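PDB 5E7T: minor structural protein 5 from Lactococcus phage Tuc2009, which probably serves as an accessory baseplate protein that helps the phage adhere to its host, likely through a carbohydrate-binding module. Local coordinates for residues N51-V56 with T174-N179; D91-S96 with N136-I141; G208-T213 with S222-D227. All blocks are in the same frame, centred on the assembly; numbering follows the deposited sequence.

Interaction 1. Residues N51-V56 with T174-N179; sequences NGYGEV and TIRVRN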
loop_
_atom_site.group_PDB
_atom_site.type_symbol
_atom_site.label_atom_id
_atom_site.label_comp_id
_atom_site.label_asym_id
_atom_site.label_seq_id
_atom_site.Cartn_x
_atom_site.Cartn_y
_atom_site.Cartn_z
ATOM N N ASN B 51 26.728 28.332 -40.584
ATOM C CA ASN B 51 27.041 27.346 -41.621
ATOM C C ASN B 51 27.678 26.147 -40.914
ATOM O O ASN B 51 27.298 25.852 -39.765
ATOM C CB ASN B 51 27.871 27.917 -42.727
ATOM C CG ASN B 51 27.141 28.951 -43.553
ATOM O OD1 ASN B 51 27.148 28.866 -44.783
ATOM N ND2 ASN B 51 26.527 29.971 -42.925
ATOM N N GLY B 52 28.631 25.480 -41.508
ATOM C CA GLY B 52 29.141 24.331 -40.773
ATOM C C GLY B 52 30.329 24.584 -39.891
ATOM O O GLY B 52 30.991 23.624 -39.505
ATOM N N TYR B 53 30.621 25.852 -39.573
ATOM C CA TYR B 53 31.844 26.233 -38.856
ATOM C C TYR B 53 31.594 27.092 -37.610
ATOM O O TYR B 53 30.488 27.569 -37.388
ATOM C CB TYR B 53 32.793 26.989 -39.846
ATOM C CG TYR B 53 32.188 28.283 -40.369
ATOM C CD1 TYR B 53 32.114 29.419 -39.563
ATOM C CD2 TYR B 53 31.620 28.346 -41.632
ATOM C CE1 TYR B 53 31.450 30.567 -39.990
ATOM C CE2 TYR B 53 30.982 29.501 -42.080
ATOM C CZ TYR B 53 30.895 30.608 -41.254
ATOM O OH TYR B 53 30.283 31.759 -41.688
ATOM N N GLY B 54 32.658 27.340 -36.867
ATOM C CA GLY B 54 32.645 28.207 -35.703
ATOM C C GLY B 54 33.519 29.418 -35.962
ATOM O O GLY B 54 34.604 29.281 -36.536
ATOM N N GLU B 55 33.048 30.611 -35.575
ATOM C CA GLU B 55 33.786 31.862 -35.741
ATOM C C GLU B 55 34.172 32.374 -34.369
ATOM O O GLU B 55 33.367 32.293 -33.442
ATOM C CB GLU B 55 32.948 32.916 -36.507
ATOM C CG GLU B 55 33.778 34.026 -37.142
ATOM C CD GLU B 55 32.991 35.168 -37.751
ATOM O OE1 GLU B 55 33.047 35.330 -38.991
ATOM O OE2 GLU B 55 32.357 35.931 -36.985
ATOM N N VAL B 56 35.406 32.871 -34.232
ATOM C CA VAL B 56 35.942 33.395 -32.973
ATOM C C VAL B 56 37.016 34.419 -33.294
ATOM O O VAL B 56 37.766 34.254 -34.258
ATOM C CB VAL B 56 36.429 32.278 -31.993
ATOM C CG1 VAL B 56 37.725 31.622 -32.468
ATOM C CG2 VAL B 56 36.574 32.800 -30.566
ATOM N N THR B 174 40.194 37.211 -36.825
ATOM C CA THR B 174 38.941 36.473 -36.793
ATOM C C THR B 174 39.200 35.240 -37.595
ATOM O O THR B 174 39.761 35.329 -38.686
ATOM C CB THR B 174 37.792 37.316 -37.285
ATOM O OG1 THR B 174 37.824 38.575 -36.594
ATOM C CG2 THR B 174 36.482 36.643 -37.066
ATOM N N ILE B 175 38.899 34.086 -37.007
ATOM C CA ILE B 175 39.160 32.767 -37.570
ATOM C C ILE B 175 37.905 31.936 -37.597
ATOM O O ILE B 175 37.095 31.994 -36.669
ATOM C CB ILE B 175 40.319 32.057 -36.801
ATOM C CG1 ILE B 175 40.796 30.767 -37.521
ATOM C CG2 ILE B 175 39.985 31.809 -35.319
ATOM C CD1 ILE B 175 41.956 30.008 -36.852
ATOM N N ARG B 176 37.746 31.161 -38.663
ATOM C CA ARG B 176 36.647 30.237 -38.832
ATOM C C ARG B 176 37.235 28.848 -38.761
ATOM O O ARG B 176 38.281 28.606 -39.361
ATOM C CB ARG B 176 35.933 30.489 -40.143
ATOM C CG ARG B 176 35.100 31.744 -40.061
ATOM C CD ARG B 176 34.451 32.050 -41.370
ATOM N NE ARG B 176 33.536 33.177 -41.255
ATOM C CZ ARG B 176 32.789 33.623 -42.257
ATOM N NH1 ARG B 176 32.834 33.027 -43.442
ATOM N NH2 ARG B 176 31.985 34.661 -42.082
ATOM N N VAL B 177 36.644 27.973 -37.946
ATOM C CA VAL B 177 37.140 26.617 -37.776
ATOM C C VAL B 177 36.049 25.663 -38.239
ATOM O O VAL B 177 34.942 25.699 -37.712
ATOM C CB VAL B 177 37.591 26.378 -36.324
ATOM C CG1 VAL B 177 37.868 24.908 -36.065
ATOM C CG2 VAL B 177 38.809 27.230 -35.978
ATOM N N ARG B 178 36.351 24.858 -39.274
ATOM C CA ARG B 178 35.457 23.895 -39.920
ATOM C C ARG B 178 36.041 22.472 -39.825
ATOM O O ARG B 178 37.242 22.277 -39.984
ATOM C CB ARG B 178 35.242 24.301 -41.386
ATOM C CG ARG B 178 34.445 23.321 -42.220
ATOM C CD ARG B 178 34.276 23.844 -43.625
ATOM N NE ARG B 178 35.309 23.362 -44.538
ATOM C CZ ARG B 178 35.473 23.819 -45.775
ATOM N NH1 ARG B 178 34.683 24.770 -46.249
ATOM N NH2 ARG B 178 36.433 23.331 -46.548
ATOM N N ASN B 179 35.164 21.495 -39.566
ATOM C CA ASN B 179 35.426 20.067 -39.440
ATOM C C ASN B 179 36.715 19.700 -38.649
ATOM O O ASN B 179 37.562 18.947 -39.165
ATOM C CB ASN B 179 35.420 19.406 -40.800
ATOM C CG ASN B 179 34.216 19.639 -41.675
ATOM O OD1 ASN B 179 34.358 19.700 -42.903
ATOM N ND2 ASN B 179 33.011 19.719 -41.097
HETATM O O HOH W 1 33.034 22.555 -38.156
HETATM O O HOH W 2 30.497 21.004 -40.938
#

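Interaction 2. Residues D91-S96 with N136-I141; sequences DVMFTS and NQWIRI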
loop_
_atom_site.group_PDB
_atom_site.type_symbol
_atom_site.label_atom_id
_atom_site.label_comp_id
_atom_site.label_asym_id
_atom_site.label_seq_id
_atom_site.Cartn_x
_atom_site.Cartn_y
_atom_site.Cartn_z
ATOM N N ASP B 91 40.048 22.500 -41.021
ATOM C CA ASP B 91 39.884 23.537 -42.043
ATOM C C ASP B 91 39.810 24.857 -41.296
ATOM O O ASP B 91 39.077 24.982 -40.326
ATOM C CB ASP B 91 38.615 23.337 -42.876
ATOM C CG ASP B 91 38.654 22.160 -43.821
ATOM O OD1 ASP B 91 39.700 21.465 -43.875
ATOM O OD2 ASP B 91 37.624 21.893 -44.466
ATOM N N VAL B 92 40.600 25.826 -41.723
ATOM C CA VAL B 92 40.730 27.099 -41.043
ATOM C C VAL B 92 40.672 28.284 -42.029
ATOM O O VAL B 92 41.202 28.188 -43.141
ATOM C CB VAL B 92 42.029 26.988 -40.207
ATOM C CG1 VAL B 92 43.044 28.077 -40.496
ATOM C CG2 VAL B 92 41.713 26.882 -38.732
ATOM N N MET B 93 39.993 29.373 -41.642
ATOM C CA MET B 93 39.866 30.548 -42.507
ATOM C C MET B 93 39.991 31.827 -41.734
ATOM O O MET B 93 39.322 31.991 -40.718
ATOM C CB MET B 93 38.552 30.523 -43.280
ATOM C CG MET B 93 38.188 31.819 -43.930
ATOM S SD MET B 93 37.068 31.487 -45.268
ATOM C CE MET B 93 36.358 32.985 -45.374
ATOM N N PHE B 94 40.830 32.743 -42.225
ATOM C CA PHE B 94 41.015 34.013 -41.561
ATOM C C PHE B 94 40.299 35.041 -42.373
ATOM O O PHE B 94 40.664 35.273 -43.531
ATOM C CB PHE B 94 42.508 34.346 -41.404
ATOM C CG PHE B 94 43.244 33.415 -40.469
ATOM C CD1 PHE B 94 43.681 32.162 -40.904
ATOM C CD2 PHE B 94 43.501 33.784 -39.154
ATOM C CE1 PHE B 94 44.387 31.319 -40.050
ATOM C CE2 PHE B 94 44.181 32.925 -38.297
ATOM C CZ PHE B 94 44.626 31.702 -38.752
ATOM N N THR B 95 39.252 35.635 -41.777
ATOM C CA THR B 95 38.434 36.642 -42.440
ATOM C C THR B 95 38.933 38.057 -42.169
ATOM O O THR B 95 38.580 38.990 -42.899
ATOM C CB THR B 95 36.977 36.447 -42.090
ATOM O OG1 THR B 95 36.777 36.742 -40.720
ATOM C CG2 THR B 95 36.515 35.050 -42.345
ATOM N N SER B 96 39.753 38.214 -41.126
ATOM C CA SER B 96 40.319 39.493 -40.689
ATOM C C SER B 96 41.613 39.221 -39.960
ATOM O O SER B 96 41.657 38.309 -39.138
ATOM C CB SER B 96 39.336 40.218 -39.768
ATOM O OG SER B 96 39.965 41.013 -38.777
ATOM N N ASN B 136 40.559 34.832 -46.269
ATOM C CA ASN B 136 39.312 34.350 -46.851
ATOM C C ASN B 136 39.479 33.086 -47.695
ATOM O O ASN B 136 38.739 32.881 -48.645
ATOM C CB ASN B 136 38.603 35.460 -47.618
ATOM C CG ASN B 136 38.169 36.566 -46.713
ATOM O OD1 ASN B 136 37.266 36.395 -45.894
ATOM N ND2 ASN B 136 38.842 37.702 -46.802
ATOM N N GLN B 137 40.403 32.212 -47.300
ATOM C CA GLN B 137 40.659 30.954 -47.970
ATOM C C GLN B 137 40.671 29.837 -46.936
ATOM O O GLN B 137 41.196 30.031 -45.837
ATOM C CB GLN B 137 41.991 31.042 -48.732
ATOM C CG GLN B 137 42.686 29.711 -49.043
ATOM C CD GLN B 137 42.159 29.006 -50.255
ATOM O OE1 GLN B 137 41.952 29.603 -51.303
ATOM N NE2 GLN B 137 42.026 27.695 -50.172
ATOM N N TRP B 138 40.073 28.667 -47.279
ATOM C CA TRP B 138 40.101 27.511 -46.390
ATOM C C TRP B 138 41.433 26.822 -46.483
ATOM O O TRP B 138 41.827 26.354 -47.559
ATOM C CB TRP B 138 38.984 26.513 -46.690
ATOM C CG TRP B 138 37.634 26.985 -46.257
ATOM C CD1 TRP B 138 36.618 27.387 -47.065
ATOM C CD2 TRP B 138 37.182 27.176 -44.915
ATOM N NE1 TRP B 138 35.564 27.821 -46.317
ATOM C CE2 TRP B 138 35.879 27.701 -44.987
ATOM C CE3 TRP B 138 37.762 26.982 -43.648
ATOM C CZ2 TRP B 138 35.120 27.979 -43.845
ATOM C CZ3 TRP B 138 37.015 27.279 -42.522
ATOM C CH2 TRP B 138 35.710 27.770 -42.630
ATOM N N ILE B 139 42.131 26.771 -45.362
ATOM C CA ILE B 139 43.401 26.091 -45.282
ATOM C C ILE B 139 43.163 24.795 -44.489
ATOM O O ILE B 139 42.638 24.851 -43.361
ATOM C CB ILE B 139 44.485 26.981 -44.603
ATOM C CG1 ILE B 139 44.583 28.381 -45.225
ATOM C CG2 ILE B 139 45.847 26.281 -44.584
ATOM C CD1 ILE B 139 45.166 29.469 -44.273
ATOM N N ARG B 140 43.549 23.639 -45.065
ATOM C CA ARG B 140 43.501 22.345 -44.378
ATOM C C ARG B 140 44.855 22.164 -43.687
ATOM O O ARG B 140 45.895 22.242 -44.352
ATOM C CB ARG B 140 43.304 21.202 -45.366
ATOM C CG ARG B 140 43.403 19.845 -44.700
ATOM C CD ARG B 140 42.603 18.762 -45.379
ATOM N NE ARG B 140 43.406 17.548 -45.459
ATOM C CZ ARG B 140 43.194 16.452 -44.742
ATOM N NH1 ARG B 140 42.154 16.379 -43.919
ATOM N NH2 ARG B 140 44.004 15.405 -44.864
ATOM N N ILE B 141 44.859 21.940 -42.364
ATOM C CA ILE B 141 46.103 21.776 -41.601
ATOM C C ILE B 141 46.069 20.435 -40.886
ATOM O O ILE B 141 45.079 20.128 -40.234
ATOM C CB ILE B 141 46.327 22.980 -40.645
ATOM C CG1 ILE B 141 46.216 24.318 -41.402
ATOM C CG2 ILE B 141 47.685 22.879 -39.956
ATOM C CD1 ILE B 141 45.867 25.436 -40.598
HETATM O O HOH W 3 42.250 32.136 -44.618
#

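Interaction 3. Residues G208-T213 with S222-D227; sequences GTYVDT and SKYDWD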
loop_
_atom_site.group_PDB
_atom_site.type_symbol
_atom_site.label_atom_id
_atom_site.label_comp_id
_atom_site.label_asym_id
_atom_site.label_seq_id
_atom_site.Cartn_x
_atom_site.Cartn_y
_atom_site.Cartn_z
ATOM N N GLY B 208 36.190 0.998 -54.881
ATOM C CA GLY B 208 36.960 0.925 -56.109
ATOM C C GLY B 208 38.111 -0.041 -55.980
ATOM O O GLY B 208 38.819 -0.025 -54.972
ATOM N N THR B 209 38.288 -0.906 -56.992
ATOM C CA THR B 209 39.357 -1.899 -57.011
ATOM C C THR B 209 40.039 -2.041 -58.348
ATOM O O THR B 209 39.428 -1.857 -59.401
ATOM C CB THR B 209 38.893 -3.265 -56.508
ATOM O OG1 THR B 209 37.539 -3.481 -56.895
ATOM C CG2 THR B 209 39.053 -3.417 -55.013
ATOM N N TYR B 210 41.336 -2.357 -58.274
ATOM C CA TYR B 210 42.254 -2.653 -59.369
ATOM C C TYR B 210 43.384 -3.532 -58.811
ATOM O O TYR B 210 43.607 -3.537 -57.594
ATOM C CB TYR B 210 42.707 -1.398 -60.145
ATOM C CG TYR B 210 43.911 -0.666 -59.606
ATOM C CD1 TYR B 210 45.198 -1.035 -59.977
ATOM C CD2 TYR B 210 43.764 0.474 -58.829
ATOM C CE1 TYR B 210 46.312 -0.329 -59.529
ATOM C CE2 TYR B 210 44.870 1.183 -58.365
ATOM C CZ TYR B 210 46.146 0.776 -58.715
ATOM O OH TYR B 210 47.253 1.461 -58.267
ATOM N N VAL B 211 44.046 -4.318 -59.682
ATOM C CA VAL B 211 45.053 -5.303 -59.266
ATOM C C VAL B 211 46.389 -5.259 -60.027
ATOM O O VAL B 211 46.594 -4.426 -60.915
ATOM C CB VAL B 211 44.455 -6.744 -59.339
ATOM C CG1 VAL B 211 43.553 -7.041 -58.155
ATOM C CG2 VAL B 211 43.718 -6.986 -60.656
ATOM N N ASP B 212 47.298 -6.186 -59.616
ATOM C CA ASP B 212 48.606 -6.588 -60.158
ATOM C C ASP B 212 49.710 -5.517 -60.264
ATOM O O ASP B 212 50.864 -5.891 -60.548
ATOM C CB ASP B 212 48.430 -7.238 -61.560
ATOM C CG ASP B 212 48.321 -8.756 -61.595
ATOM O OD1 ASP B 212 49.236 -9.430 -61.076
ATOM O OD2 ASP B 212 47.381 -9.268 -62.245
ATOM N N THR B 213 49.392 -4.216 -60.075
ATOM C CA THR B 213 50.424 -3.185 -60.257
ATOM C C THR B 213 51.454 -3.206 -59.095
ATOM O O THR B 213 51.564 -4.208 -58.376
ATOM C CB THR B 213 49.829 -1.782 -60.554
ATOM O OG1 THR B 213 49.331 -1.184 -59.364
ATOM C CG2 THR B 213 48.775 -1.791 -61.667
ATOM N N SER B 222 39.824 7.242 -61.501
ATOM C CA SER B 222 39.583 6.482 -62.732
ATOM C C SER B 222 40.353 5.144 -62.848
ATOM O O SER B 222 39.876 4.249 -63.549
ATOM C CB SER B 222 39.843 7.348 -63.961
ATOM O OG SER B 222 41.215 7.675 -64.104
ATOM N N LYS B 223 41.508 4.989 -62.155
ATOM C CA LYS B 223 42.302 3.749 -62.199
ATOM C C LYS B 223 41.535 2.538 -61.603
ATOM O O LYS B 223 41.827 1.393 -61.944
ATOM C CB LYS B 223 43.663 3.953 -61.493
ATOM C CG LYS B 223 44.737 2.916 -61.859
ATOM C CD LYS B 223 45.690 3.394 -62.968
ATOM C CE LYS B 223 46.203 2.272 -63.861
ATOM N NZ LYS B 223 47.223 1.413 -63.197
ATOM N N TYR B 224 40.535 2.820 -60.744
ATOM C CA TYR B 224 39.704 1.865 -60.008
ATOM C C TYR B 224 38.405 1.440 -60.729
ATOM O O TYR B 224 37.917 2.155 -61.610
ATOM C CB TYR B 224 39.358 2.477 -58.631
ATOM C CG TYR B 224 40.560 2.683 -57.736
ATOM C CD1 TYR B 224 41.005 1.672 -56.888
ATOM C CD2 TYR B 224 41.252 3.890 -57.730
ATOM C CE1 TYR B 224 42.127 1.848 -56.074
ATOM C CE2 TYR B 224 42.372 4.081 -56.915
ATOM C CZ TYR B 224 42.811 3.053 -56.094
ATOM O OH TYR B 224 43.904 3.234 -55.278
ATOM N N ASP B 225 37.847 0.274 -60.327
ATOM C CA ASP B 225 36.564 -0.245 -60.811
ATOM C C ASP B 225 35.573 -0.001 -59.670
ATOM O O ASP B 225 35.654 -0.641 -58.617
ATOM C CB ASP B 225 36.659 -1.736 -61.196
ATOM C CG ASP B 225 37.582 -2.042 -62.370
ATOM O OD1 ASP B 225 37.396 -1.430 -63.457
ATOM O OD2 ASP B 225 38.447 -2.937 -62.226
ATOM N N TRP B 226 34.691 0.984 -59.855
ATOM C CA TRP B 226 33.745 1.452 -58.840
ATOM C C TRP B 226 32.383 0.755 -58.785
ATOM O O TRP B 226 31.616 0.804 -59.751
ATOM C CB TRP B 226 33.541 2.950 -59.003
ATOM C CG TRP B 226 34.806 3.707 -58.798
ATOM C CD1 TRP B 226 35.678 4.120 -59.759
ATOM C CD2 TRP B 226 35.411 4.029 -57.538
ATOM N NE1 TRP B 226 36.754 4.746 -59.181
ATOM C CE2 TRP B 226 36.629 4.684 -57.816
ATOM C CE3 TRP B 226 35.026 3.854 -56.199
ATOM C CZ2 TRP B 226 37.472 5.156 -56.803
ATOM C CZ3 TRP B 226 35.878 4.295 -55.200
ATOM C CH2 TRP B 226 37.071 4.960 -55.506
ATOM N N ASP B 227 32.062 0.179 -57.606
ATOM C CA ASP B 227 30.809 -0.522 -57.323
ATOM C C ASP B 227 30.135 0.057 -56.085
ATOM O O ASP B 227 30.831 0.517 -55.180
ATOM C CB ASP B 227 31.088 -2.010 -57.048
ATOM C CG ASP B 227 31.505 -2.869 -58.223
ATOM O OD1 ASP B 227 31.054 -2.587 -59.359
ATOM O OD2 ASP B 227 32.187 -3.893 -57.991
HETATM O O HOH W 4 34.627 -2.943 -57.234
#

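Interaction 1. Residues N51-V56 with T174-N179
The antiparallel pairing of strands 53-56 and 174-178, with G54 opposite V177 and V56 opposite I175, belongs to the five-stranded sheet of BppA domain 1. The strand axes approach to 4.5 Å with their N-to-C directions 160° apart. G54 and V177 form one hydrogen-bonded pair, with G54 N 2.9 Å from V177 O and V177 N 2.8 Å from G54 O. V56 and I175 form the next, closed by I175 N to V56 O at 3.0 Å and by the reciprocal bond from V56 N to I175 O. E55 and R176 lie between them as a non-hydrogen-bonded pair, which puts their side chains on the face shared with Y53.

On that face R176 carries the contact. Its CG is anti to the carbonyl carbon (chi1 -74°), and the chain runs extended to NE. CD rests over the Y53 ring, 3.9 Å from the centroid and offset toward the rim, as a CH-pi contact. The guanidinium and ring planes differ by only 18°, and Y53 OH sits over the guanidinium centre without being hydrogen-bonded to it; this hydroxyl bonds instead to E50 OE1. E55 OE1 approaches the guanidinium at its edge and forms a salt bridge, 3.2 Å from R176 NE, with a weak second bond from NH2.

The opposite face is apolar. V56 and I175 lie side by side, V56 CG1 3.6 Å from I175 CG2, and I175 also packs on V92 and F94. Where G52 precedes the first strand and N179 follows the second, water 1 joins G52 O to N179 N. With this sheet and a second, four-stranded antiparallel one (63-68, 157-166, 104-114, 121-126), the fold is consistent with the beta-sandwich of galactose-binding-like domains.

Interaction 2. Residues D91-S96 with N136-I141
M93 lies over one face of the W138 indole, and this is the tight part of the contact. M93 CB stands 3.7 Å from the centroid of the six-membered ring as a CH-pi contact, while M93 SD stands 4.2 Å from that of the five-membered ring in a Met-aromatic contact. CG is anti to the backbone N (chi1 166°), and the chain continues extended to CE, which reaches N136. D91 C lies at the indole edge. In the backbone next to it, V92 and I139 form an antiparallel hydrogen-bonded pair with I139 N 2.8 Å from V92 O, and V92 CG1 packs 3.9 Å from I141 CD1 on the sheet face away from M93 and W138.

Toward N136 the pairing is looser. N136 N still bonds to F94 O at 2.8 Å, but water 3 intervenes between F94 N and Q137 O, and N136 is exposed. At the other end, D91 and R140 pair without a salt bridge, D91 OD1 staying 5.6 Å from R140 NE. The sheet runs on across the interface, a strand from the chain of another protein pairing antiparallel with I139-I141.

D91 OD2 instead forms a salt bridge with R178, whose guanidinium also makes a cation-pi contact with W138. This guanidinium would be expected to stabilise ionised D91, and the salt bridge holds it beside the indole.

Interaction 3. Residues G208-T213 with S222-D227
Y210 turns the edge of its ring to the face of Y224, an edge-to-face pair with centroids 4.9 Å apart and planes at 68°. The touching atoms are on the CD2 side of Y210, with CD2 3.5 Å from Y224 CE1 and offset toward the rim of the ring it meets. One face of Y210 is in turn overlain by K223, whose CG lies 3.9 Å from the ring centroid and over its centre as a CH-pi contact. K223 CG is anti to its backbone N (chi1 -161°), and the bent chain beyond ends with NZ tip to tip with T213 CG2. Both tyrosine hydroxyls bond to S218, Y210 OH to its N and Y224 OH to its O, so the residue fixes the far ends of the two rings.

These side chains flank the antiparallel pairing of strands 206-210 and 225-228, the middle strand and one outer strand of a three-stranded sheet completed by 8-12. T209 and D225 are the hydrogen-bonded pair, D225 N to T209 O measuring 2.8 Å, with the donor above the carbonyl plane in both bonds. Next to them G208 pairs with W226: G208 CA is 3.7 Å from the centroid of the six-membered ring, over the face, while W226 NE1 bonds to S221 O. Water 4 joins T209 OG1 to D225 O, 2.9 Å from the latter, and weakly to D227 OD2.

Interactions 1 and 2 belong to one five-stranded antiparallel sheet. Their centres lie 9 Å apart, because strands 171-184 and 85-98 are neighbours in it, and R176 N approaches M93 O to 2.7 Å, a probable hydrogen bond. Along the chain, interaction 2 is nested inside the loop closed by interaction 1, so the sheet is assembled from distant parts of the sequence. Interaction 3 follows in series, later in the chain; its centre is 37 Å from that of interaction 1 and 34 Å from that of interaction 2, without touching either. Its sheet, which includes strand 8-12, joins the N-terminal part of the chain to the C-terminal region, spatially separate from the BppA domain 1 sheet.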